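Local coordinates for 4-aminobutyrate transaminase (Acinetobacter baumannii, PDB 6WOP), which catalyses, with pyridoxal 5'-phosphate as cofactor, the transfer of the amino group of 4-aminobutyrate to 2-oxoglutarate, at residues A[132-137]-A[147-152]; A[214-219]-A[349-354]; A[357-362]-A[391-396]. One frame throughout, in Å; residues are numbered along the deposited sequence.

Contact 1 of 3, residues A[132-137]-A[147-152]; sequences IITFGN and MAMTGK
Two flat carbonyl groups of segment 147-152, those of Met-149 and Gly-151, receive donors from segment 132-137, and they are approached differently. Thr-134 OG1 comes up in the plane of the Met-149 carbonyl and donates to a lone pair of Met-149 O at 2.7 Å, with a C=O...donor angle of 127°. At Gly-151 the backbone N of Asn-137 stands 30° out of the carbonyl plane and reaches Gly-151 O at 2.9 Å. A water adds a second link: it donates to Asn-137 OD1 at 2.7 Å and also to Gly-151 O, which therefore accepts twice.

Thr-134 OG1 sits between its own backbone N and carbonyl carbon, the crowded position, which leaves the methyl to face Met-149: Thr-134 CG2 lies 3.6 Å from Met-149 CB, the two side chains crossing at about a right angle. The methionine chain bends at its end (chi3 70°), and its methyl CE comes to 4.0 Å from Ile-132 CG2 while also touching the threonine methyl. Farther along, with no side chain on either residue, the CA atoms of Gly-136 and Gly-151 approach to 4.2 Å.

The contact joins strand 131-135 to the C-terminal end of helix 144-149, two elements of a beta-alpha-beta unit completed by strand 167-170. His-169 of that last strand also donates to Met-149 O. The buried carbonyl of the last helical residue is thus met by two side-chain donors, one from each flanking strand, while Asn-137 N and the water serve Gly-151 O in the loop beyond.

Contact 2 of 3, residues A[214-219]-A[349-354]; sequences GFNVVP and DIRALG
Arg-351 grips Gly-214 side-on, both NE and NH2 donating to the one oxygen Gly-214 O, each at 2.9 Å. The oxygen lies practically in the guanidinium plane, and NH2 meets it on a lone pair. The arginine chain leaves the strand with CG beside the backbone N and runs extended through chi2; the bend at chi3 (-77°) then brings NE to the carbonyl oxygens of Gly-214 and Phe-215. Phe-215 O also borders the guanidinium edge and accepts a weak bond from Arg-351 NE at 3.2 Å.

Asn-216 lies alongside Arg-351, pointing the same way. Its OD1 sits over one face of the guanidinium, 3.3 Å from Arg-351 NE, but the angle is too poor for a hydrogen bond and the amide and guanidinium planes are 47° apart. The amide is oriented instead by Gln-210, whose OE1 accepts from Asn-216 ND2. Arg-351 NH1 forms a salt bridge with Asp-349 OD2 at 2.9 Å, on the anti side and well out of the carboxylate plane, and another with Glu-360.

Val-217 supplies the apolar part. With CG1 anti to the backbone N (chi1 175°), it is the other methyl, CG2, that touches Leu-353 CB at 3.8 Å, the two side chains crossing at about a right angle.

Phe-215 and Asn-216 form a G1 beta bulge opposite Gln-210, in the short hairpin of strands 209-210 and 216-217. Residues 214-217 of this hairpin rest on strand 347-353, outermost in its sheet within the chain, while Phe-215 reaches strands 356-361 and 390-393 and Ile-350 and Ala-352 pack against helix 321-342.

Contact 3 of 3, residues A[357-362]-A[391-396]; sequences VAVELE and IRFLYP
Segments 357-362 and 391-396 pair as antiparallel strands, the axes of 357-361 and 391-393 approaching to 4.7 Å with their directions 168° apart, joined by the reciprocal bonds of the Val-359 and Ile-391 pair (Val-359 N to Ile-391 O and Ile-391 N to Val-359 O, both 2.9 Å) and by Phe-393 N to Val-357 O at 2.8 Å, all nearly along the C=O axis.

On the face that carries Val-357, Val-359, Ile-391 and Phe-393, the phenyl ring presents its edge to the neighbouring strand. Phe-393 CD2 lies 3.2 Å from Val-357 O, and the next rim atom, CE2, touches CG1 of Val-359. That methyl is held between its own backbone N and carbonyl carbon (chi1 66°), where it also packs on Ile-391 CB, the valine and isoleucine lying side by side and pointing the same way. Strand 390-393 is inserted between 356-361 and 379-384, two parallel strands connected through helix 364-376, which gives a split beta-alpha-beta unit. The sheet belongs to the smaller domain of the fold-type I architecture usual for class-III aminotransferases. Helix 321-342 covers the apolar face, Leu-332 touching both Val-357 and Phe-393.

Farther along, the end of Leu-361 swings in, its CD1 meeting CD1 of Ile-391 at 3.8 Å, methyl against methyl. Ala-358 and Arg-392 occupy the opposite face as a non-hydrogen-bonded pair whose CA atoms come as close as 4.1 Å, and both are touched by Phe-215. Ala-358 CA makes a CH...O contact with Ile-391 O at 3.2 Å. The Arg-392 chain is extended and leads away from the pairing strand, its guanidinium forming a salt bridge with Glu-212.

In the fold
Contacts 2 and 3 meet at one sheet, through adjacent strands 347-353 and 356-361, their centres 10 Å apart. They are tied by the salt bridge from Arg-351 NH1 to Glu-360 OE2 at 2.8 Å, a probable hydrogen bond between Arg-351 O and Ala-358 N at 3.0 Å, and packing of Phe-215 CD2 on Val-357 O at 3.3 Å. Contact 1 belongs to the other large sheet; its centre lies 19 Å from that of contact 2 and 22 Å from that of contact 3, and it touches neither. As in fold-type I enzymes generally, segment 214-219 would belong to the larger domain, so contact 2 probably joins it to the smaller one. The cofactor site of this fold lies between the two.

Contact 1 of 3, residues A[132-137]-A[147-152]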
loop_
_atom_site.group_PDB
_atom_site.type_symbol
_atom_site.label_atom_id
_atom_site.label_comp_id
_atom_site.label_asym_id
_atom_site.label_seq_id
_atom_site.Cartn_x
_atom_site.Cartn_y
_atom_site.Cartn_z
ATOM N N ILE A 132 1.768 -8.925 8.430
ATOM C CA ILE A 132 1.100 -10.204 8.639
ATOM C C ILE A 132 1.786 -11.258 7.792
ATOM O O ILE A 132 1.977 -11.053 6.592
ATOM C CB ILE A 132 -0.382 -10.079 8.251
ATOM C CG1 ILE A 132 -1.102 -9.022 9.119
ATOM C CG2 ILE A 132 -1.119 -11.428 8.302
ATOM C CD1 ILE A 132 -1.353 -9.582 10.594
ATOM N N ILE A 133 2.136 -12.393 8.380
ATOM C CA ILE A 133 2.688 -13.494 7.622
ATOM C C ILE A 133 1.665 -14.626 7.615
ATOM O O ILE A 133 1.205 -15.066 8.681
ATOM C CB ILE A 133 4.031 -13.961 8.219
ATOM C CG1 ILE A 133 5.071 -12.872 8.061
ATOM C CG2 ILE A 133 4.523 -15.250 7.504
ATOM C CD1 ILE A 133 6.419 -13.189 8.712
ATOM N N THR A 134 1.306 -15.087 6.431
ATOM C CA THR A 134 0.470 -16.261 6.260
ATOM C C THR A 134 1.264 -17.263 5.419
ATOM O O THR A 134 2.469 -17.097 5.176
ATOM C CB THR A 134 -0.871 -15.937 5.578
ATOM O OG1 THR A 134 -0.586 -15.286 4.343
ATOM C CG2 THR A 134 -1.696 -14.896 6.369
ATOM N N PHE A 135 0.594 -18.341 4.968
ATOM C CA PHE A 135 1.293 -19.432 4.306
ATOM C C PHE A 135 0.676 -19.725 2.942
ATOM O O PHE A 135 -0.522 -19.575 2.727
ATOM C CB PHE A 135 1.269 -20.698 5.200
ATOM C CG PHE A 135 2.109 -20.545 6.406
ATOM C CD1 PHE A 135 1.621 -19.890 7.553
ATOM C CD2 PHE A 135 3.393 -20.990 6.403
ATOM C CE1 PHE A 135 2.451 -19.711 8.691
ATOM C CE2 PHE A 135 4.217 -20.823 7.517
ATOM C CZ PHE A 135 3.748 -20.169 8.649
ATOM N N GLY A 136 1.515 -20.186 2.028
ATOM C CA GLY A 136 1.026 -20.540 0.723
ATOM C C GLY A 136 -0.042 -21.602 0.887
ATOM O O GLY A 136 0.074 -22.489 1.740
ATOM N N ASN A 137 -1.084 -21.496 0.068
ATOM C CA ASN A 137 -2.266 -22.362 0.075
ATOM C C ASN A 137 -3.155 -22.105 1.279
ATOM O O ASN A 137 -4.222 -22.766 1.398
ATOM C CB ASN A 137 -1.891 -23.841 -0.012
ATOM C CG ASN A 137 -0.954 -24.104 -1.161
ATOM O OD1 ASN A 137 -1.333 -23.835 -2.311
ATOM N ND2 ASN A 137 0.258 -24.663 -0.886
ATOM N N MET A 147 -8.083 -11.666 1.265
ATOM C CA MET A 147 -7.600 -12.200 -0.010
ATOM C C MET A 147 -6.081 -12.123 -0.076
ATOM O O MET A 147 -5.435 -13.016 -0.631
ATOM C CB MET A 147 -8.152 -11.379 -1.209
ATOM C CG MET A 147 -9.497 -11.781 -1.628
ATOM S SD MET A 147 -9.855 -10.844 -3.213
ATOM C CE MET A 147 -10.279 -9.209 -2.646
ATOM N N ALA A 148 -5.509 -11.018 0.394
ATOM C CA ALA A 148 -4.045 -10.904 0.407
ATOM C C ALA A 148 -3.449 -11.986 1.293
ATOM O O ALA A 148 -2.441 -12.592 0.960
ATOM C CB ALA A 148 -3.627 -9.505 0.927
ATOM N N MET A 149 -4.083 -12.266 2.421
ATOM C CA MET A 149 -3.598 -13.323 3.308
ATOM C C MET A 149 -3.730 -14.704 2.678
ATOM O O MET A 149 -2.854 -15.568 2.870
ATOM C CB MET A 149 -4.395 -13.255 4.628
ATOM C CG MET A 149 -4.009 -12.026 5.418
ATOM S SD MET A 149 -5.171 -11.769 6.856
ATOM C CE MET A 149 -4.659 -13.165 7.896
ATOM N N THR A 150 -4.835 -14.938 1.962
ATOM C CA THR A 150 -5.060 -16.192 1.253
ATOM C C THR A 150 -3.925 -16.449 0.262
ATOM O O THR A 150 -3.572 -15.555 -0.528
ATOM C CB THR A 150 -6.434 -16.108 0.548
ATOM O OG1 THR A 150 -7.446 -16.124 1.593
ATOM C CG2 THR A 150 -6.637 -17.253 -0.477
ATOM N N GLY A 151 -3.397 -17.699 0.277
ATOM C CA GLY A 151 -2.174 -18.020 -0.452
ATOM C C GLY A 151 -2.502 -18.755 -1.730
ATOM O O GLY A 151 -1.908 -19.777 -2.056
ATOM N N LYS A 152 -3.494 -18.278 -2.434
ATOM C CA LYS A 152 -3.882 -18.828 -3.702
ATOM C C LYS A 152 -4.435 -17.685 -4.533
ATOM O O LYS A 152 -5.410 -17.127 -4.202
ATOM C CB LYS A 152 -4.885 -19.959 -3.488
ATOM C CG LYS A 152 -5.303 -20.684 -4.739
ATOM C CD LYS A 152 -5.954 -22.019 -4.454
ATOM C CE LYS A 152 -6.697 -22.589 -5.656
ATOM N NZ LYS A 152 -7.242 -23.930 -5.329
HETATM O O HOH W 1 -1.156 -21.669 -3.968
#

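Contact 2 of 3, residues A[214-219]-A[349-354]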
loop_
_atom_site.group_PDB
_atom_site.type_symbol
_atom_site.label_atom_id
_atom_site.label_comp_id
_atom_site.label_asym_id
_atom_site.label_seq_id
_atom_site.Cartn_x
_atom_site.Cartn_y
_atom_site.Cartn_z
ATOM N N GLY A 214 -5.852 -28.218 1.159
ATOM C CA GLY A 214 -5.712 -29.649 0.883
ATOM C C GLY A 214 -5.717 -30.553 2.104
ATOM O O GLY A 214 -5.298 -31.708 2.009
ATOM N N PHE A 215 -6.186 -30.027 3.251
ATOM C CA PHE A 215 -6.172 -30.747 4.512
ATOM C C PHE A 215 -4.761 -31.192 4.864
ATOM O O PHE A 215 -4.475 -32.375 4.962
ATOM C CB PHE A 215 -7.128 -31.963 4.481
ATOM C CG PHE A 215 -8.604 -31.599 4.657
ATOM C CD1 PHE A 215 -9.062 -30.366 4.374
ATOM C CD2 PHE A 215 -9.533 -32.574 5.076
ATOM C CE1 PHE A 215 -10.387 -30.018 4.524
ATOM C CE2 PHE A 215 -10.880 -32.223 5.213
ATOM C CZ PHE A 215 -11.291 -30.935 4.932
ATOM N N ASN A 216 -3.897 -30.205 5.057
ATOM C CA ASN A 216 -2.532 -30.383 5.508
ATOM C C ASN A 216 -2.465 -30.144 7.013
ATOM O O ASN A 216 -2.691 -29.002 7.458
ATOM C CB ASN A 216 -1.660 -29.351 4.769
ATOM C CG ASN A 216 -1.820 -29.502 3.254
ATOM O OD1 ASN A 216 -1.798 -30.630 2.754
ATOM N ND2 ASN A 216 -2.055 -28.404 2.546
ATOM N N VAL A 217 -2.038 -31.168 7.769
ATOM C CA VAL A 217 -2.031 -31.101 9.238
ATOM C C VAL A 217 -0.672 -30.569 9.682
ATOM O O VAL A 217 0.357 -31.096 9.265
ATOM C CB VAL A 217 -2.320 -32.483 9.865
ATOM C CG1 VAL A 217 -2.173 -32.404 11.345
ATOM C CG2 VAL A 217 -3.729 -32.907 9.518
ATOM N N VAL A 218 -0.671 -29.523 10.507
ATOM C CA VAL A 218 0.611 -28.882 10.889
ATOM C C VAL A 218 1.382 -29.819 11.807
ATOM O O VAL A 218 0.797 -30.385 12.737
ATOM C CB VAL A 218 0.374 -27.517 11.559
ATOM C CG1 VAL A 218 -0.240 -27.609 12.964
ATOM C CG2 VAL A 218 1.707 -26.738 11.648
ATOM N N PRO A 219 2.671 -30.051 11.575
ATOM C CA PRO A 219 3.437 -30.834 12.546
ATOM C C PRO A 219 3.586 -30.080 13.861
ATOM O O PRO A 219 3.774 -28.859 13.866
ATOM C CB PRO A 219 4.796 -31.040 11.853
ATOM C CG PRO A 219 4.513 -30.901 10.384
ATOM C CD PRO A 219 3.397 -29.846 10.300
ATOM N N ASP A 349 -1.643 -39.728 -1.566
ATOM C CA ASP A 349 -1.533 -39.353 -0.164
ATOM C C ASP A 349 -2.894 -39.551 0.467
ATOM O O ASP A 349 -3.922 -39.418 -0.200
ATOM C CB ASP A 349 -1.111 -37.885 0.038
ATOM C CG ASP A 349 -0.417 -37.636 1.413
ATOM O OD1 ASP A 349 -0.272 -38.639 2.183
ATOM O OD2 ASP A 349 0.016 -36.456 1.696
ATOM N N ILE A 350 -2.884 -39.841 1.761
ATOM C CA ILE A 350 -4.068 -39.828 2.612
ATOM C C ILE A 350 -3.713 -38.968 3.816
ATOM O O ILE A 350 -2.682 -39.199 4.445
ATOM C CB ILE A 350 -4.484 -41.234 3.046
ATOM C CG1 ILE A 350 -4.886 -42.082 1.804
ATOM C CG2 ILE A 350 -5.638 -41.111 4.046
ATOM C CD1 ILE A 350 -5.043 -43.617 1.998
ATOM N N ARG A 351 -4.493 -37.921 4.083
ATOM C CA ARG A 351 -4.199 -37.035 5.204
ATOM C C ARG A 351 -5.383 -37.025 6.147
ATOM O O ARG A 351 -6.525 -37.083 5.696
ATOM C CB ARG A 351 -3.914 -35.612 4.737
ATOM C CG ARG A 351 -2.657 -35.596 3.843
ATOM C CD ARG A 351 -2.278 -34.193 3.403
ATOM N NE ARG A 351 -3.114 -33.637 2.324
ATOM C CZ ARG A 351 -2.919 -33.819 1.016
ATOM N NH1 ARG A 351 -1.919 -34.594 0.563
ATOM N NH2 ARG A 351 -3.744 -33.229 0.154
ATOM N N ALA A 352 -5.130 -36.893 7.447
ATOM C CA ALA A 352 -6.247 -37.077 8.384
ATOM C C ALA A 352 -5.909 -36.483 9.742
ATOM O O ALA A 352 -4.833 -36.757 10.303
ATOM C CB ALA A 352 -6.557 -38.548 8.559
ATOM N N LEU A 353 -6.826 -35.695 10.284
ATOM C CA LEU A 353 -6.848 -35.465 11.726
ATOM C C LEU A 353 -8.305 -35.562 12.162
ATOM O O LEU A 353 -9.118 -34.756 11.707
ATOM C CB LEU A 353 -6.250 -34.107 12.082
ATOM C CG LEU A 353 -6.116 -33.933 13.597
ATOM C CD1 LEU A 353 -5.134 -34.913 14.159
ATOM C CD2 LEU A 353 -5.705 -32.486 13.900
ATOM N N GLY A 354 -8.656 -36.597 12.947
ATOM C CA GLY A 354 -10.062 -36.729 13.326
ATOM C C GLY A 354 -10.884 -37.030 12.084
ATOM O O GLY A 354 -10.590 -37.963 11.324
#

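Contact 3 of 3, residues A[357-362]-A[391-396]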
loop_
_atom_site.group_PDB
_atom_site.type_symbol
_atom_site.label_atom_id
_atom_site.label_comp_id
_atom_site.label_asym_id
_atom_site.label_seq_id
_atom_site.Cartn_x
_atom_site.Cartn_y
_atom_site.Cartn_z
ATOM N N VAL A 357 -10.425 -35.300 6.937
ATOM C CA VAL A 357 -9.777 -36.345 6.141
ATOM C C VAL A 357 -9.843 -35.977 4.667
ATOM O O VAL A 357 -10.880 -35.500 4.185
ATOM C CB VAL A 357 -10.441 -37.738 6.336
ATOM C CG1 VAL A 357 -9.675 -38.847 5.510
ATOM C CG2 VAL A 357 -10.510 -38.103 7.783
ATOM N N ALA A 358 -8.762 -36.276 3.939
ATOM C CA ALA A 358 -8.701 -36.025 2.505
ATOM C C ALA A 358 -7.891 -37.113 1.824
ATOM O O ALA A 358 -6.960 -37.662 2.411
ATOM C CB ALA A 358 -8.056 -34.673 2.200
ATOM N N VAL A 359 -8.189 -37.352 0.544
ATOM C CA VAL A 359 -7.402 -38.246 -0.305
ATOM C C VAL A 359 -6.894 -37.449 -1.511
ATOM O O VAL A 359 -7.652 -36.693 -2.130
ATOM C CB VAL A 359 -8.195 -39.479 -0.746
ATOM C CG1 VAL A 359 -9.350 -39.107 -1.673
ATOM C CG2 VAL A 359 -7.243 -40.503 -1.390
ATOM N N GLU A 360 -5.603 -37.545 -1.794
ATOM C CA GLU A 360 -5.031 -36.839 -2.941
ATOM C C GLU A 360 -4.806 -37.836 -4.065
ATOM O O GLU A 360 -4.324 -38.964 -3.840
ATOM C CB GLU A 360 -3.703 -36.139 -2.625
ATOM C CG GLU A 360 -3.145 -35.355 -3.842
ATOM C CD GLU A 360 -2.140 -34.315 -3.416
ATOM O OE1 GLU A 360 -1.325 -33.831 -4.240
ATOM O OE2 GLU A 360 -2.145 -34.026 -2.216
ATOM N N LEU A 361 -5.164 -37.430 -5.270
ATOM C CA LEU A 361 -5.032 -38.308 -6.421
ATOM C C LEU A 361 -3.952 -37.755 -7.334
ATOM O O LEU A 361 -3.524 -36.609 -7.187
ATOM C CB LEU A 361 -6.380 -38.458 -7.152
ATOM C CG LEU A 361 -7.562 -39.127 -6.398
ATOM C CD1 LEU A 361 -8.275 -38.214 -5.475
ATOM C CD2 LEU A 361 -8.596 -39.618 -7.372
ATOM N N GLU A 362 -3.511 -38.582 -8.271
ATOM C CA GLU A 362 -2.454 -38.110 -9.165
ATOM C C GLU A 362 -2.883 -36.873 -9.940
ATOM O O GLU A 362 -2.108 -35.926 -10.101
ATOM C CB GLU A 362 -2.028 -39.217 -10.116
ATOM C CG GLU A 362 -0.679 -39.694 -9.740
ATOM C CD GLU A 362 -0.324 -40.979 -10.381
ATOM O OE1 GLU A 362 -0.836 -41.218 -11.509
ATOM O OE2 GLU A 362 0.463 -41.739 -9.756
ATOM N N ILE A 391 -9.705 -34.842 -2.825
ATOM C CA ILE A 391 -11.096 -34.947 -2.360
ATOM C C ILE A 391 -11.073 -34.827 -0.854
ATOM O O ILE A 391 -10.366 -35.586 -0.186
ATOM C CB ILE A 391 -11.725 -36.282 -2.780
ATOM C CG1 ILE A 391 -11.762 -36.399 -4.299
ATOM C CG2 ILE A 391 -13.132 -36.499 -2.100
ATOM C CD1 ILE A 391 -11.990 -37.824 -4.751
ATOM N N ARG A 392 -11.836 -33.892 -0.301
ATOM C CA ARG A 392 -11.832 -33.693 1.140
ATOM C C ARG A 392 -13.180 -34.124 1.666
ATOM O O ARG A 392 -14.176 -34.051 0.942
ATOM C CB ARG A 392 -11.575 -32.217 1.505
ATOM C CG ARG A 392 -12.607 -31.288 0.839
ATOM C CD ARG A 392 -12.393 -29.861 1.327
ATOM N NE ARG A 392 -12.881 -28.870 0.368
ATOM C CZ ARG A 392 -13.030 -27.579 0.631
ATOM N NH1 ARG A 392 -12.766 -27.120 1.839
ATOM N NH2 ARG A 392 -13.455 -26.749 -0.316
ATOM N N PHE A 393 -13.217 -34.626 2.904
ATOM C CA PHE A 393 -14.449 -35.202 3.462
ATOM C C PHE A 393 -14.919 -34.377 4.646
ATOM O O PHE A 393 -14.194 -34.238 5.644
ATOM C CB PHE A 393 -14.204 -36.661 3.861
ATOM C CG PHE A 393 -13.814 -37.503 2.704
ATOM C CD1 PHE A 393 -14.802 -38.075 1.903
ATOM C CD2 PHE A 393 -12.471 -37.660 2.363
ATOM C CE1 PHE A 393 -14.472 -38.820 0.767
ATOM C CE2 PHE A 393 -12.120 -38.389 1.222
ATOM C CZ PHE A 393 -13.142 -38.970 0.425
ATOM N N LEU A 394 -16.136 -33.829 4.535
ATOM C CA LEU A 394 -16.731 -32.929 5.519
ATOM C C LEU A 394 -18.152 -33.328 5.894
ATOM O O LEU A 394 -19.018 -32.448 6.159
ATOM C CB LEU A 394 -16.723 -31.510 4.965
ATOM C CG LEU A 394 -15.293 -30.988 4.930
ATOM C CD1 LEU A 394 -15.235 -29.661 4.039
ATOM C CD2 LEU A 394 -14.835 -30.738 6.354
ATOM N N TYR A 395 -18.436 -34.658 5.898
ATOM C CA TYR A 395 -19.743 -35.177 6.288
ATOM C C TYR A 395 -20.105 -34.673 7.670
ATOM O O TYR A 395 -19.205 -34.515 8.500
ATOM C CB TYR A 395 -19.674 -36.694 6.322
ATOM C CG TYR A 395 -18.385 -37.201 7.015
ATOM C CD1 TYR A 395 -18.320 -37.381 8.394
ATOM C CD2 TYR A 395 -17.255 -37.515 6.270
ATOM C CE1 TYR A 395 -17.109 -37.859 9.016
ATOM C CE2 TYR A 395 -16.090 -37.967 6.843
ATOM C CZ TYR A 395 -16.024 -38.159 8.202
ATOM O OH TYR A 395 -14.850 -38.614 8.715
ATOM N N PRO A 396 -21.395 -34.467 7.983
ATOM C CA PRO A 396 -21.780 -34.176 9.367
ATOM C C PRO A 396 -21.272 -35.240 10.307
ATOM O O PRO A 396 -21.289 -36.424 9.962
ATOM C CB PRO A 396 -23.338 -34.187 9.303
ATOM C CG PRO A 396 -23.613 -33.584 7.910
ATOM C CD PRO A 396 -22.506 -34.261 7.036
#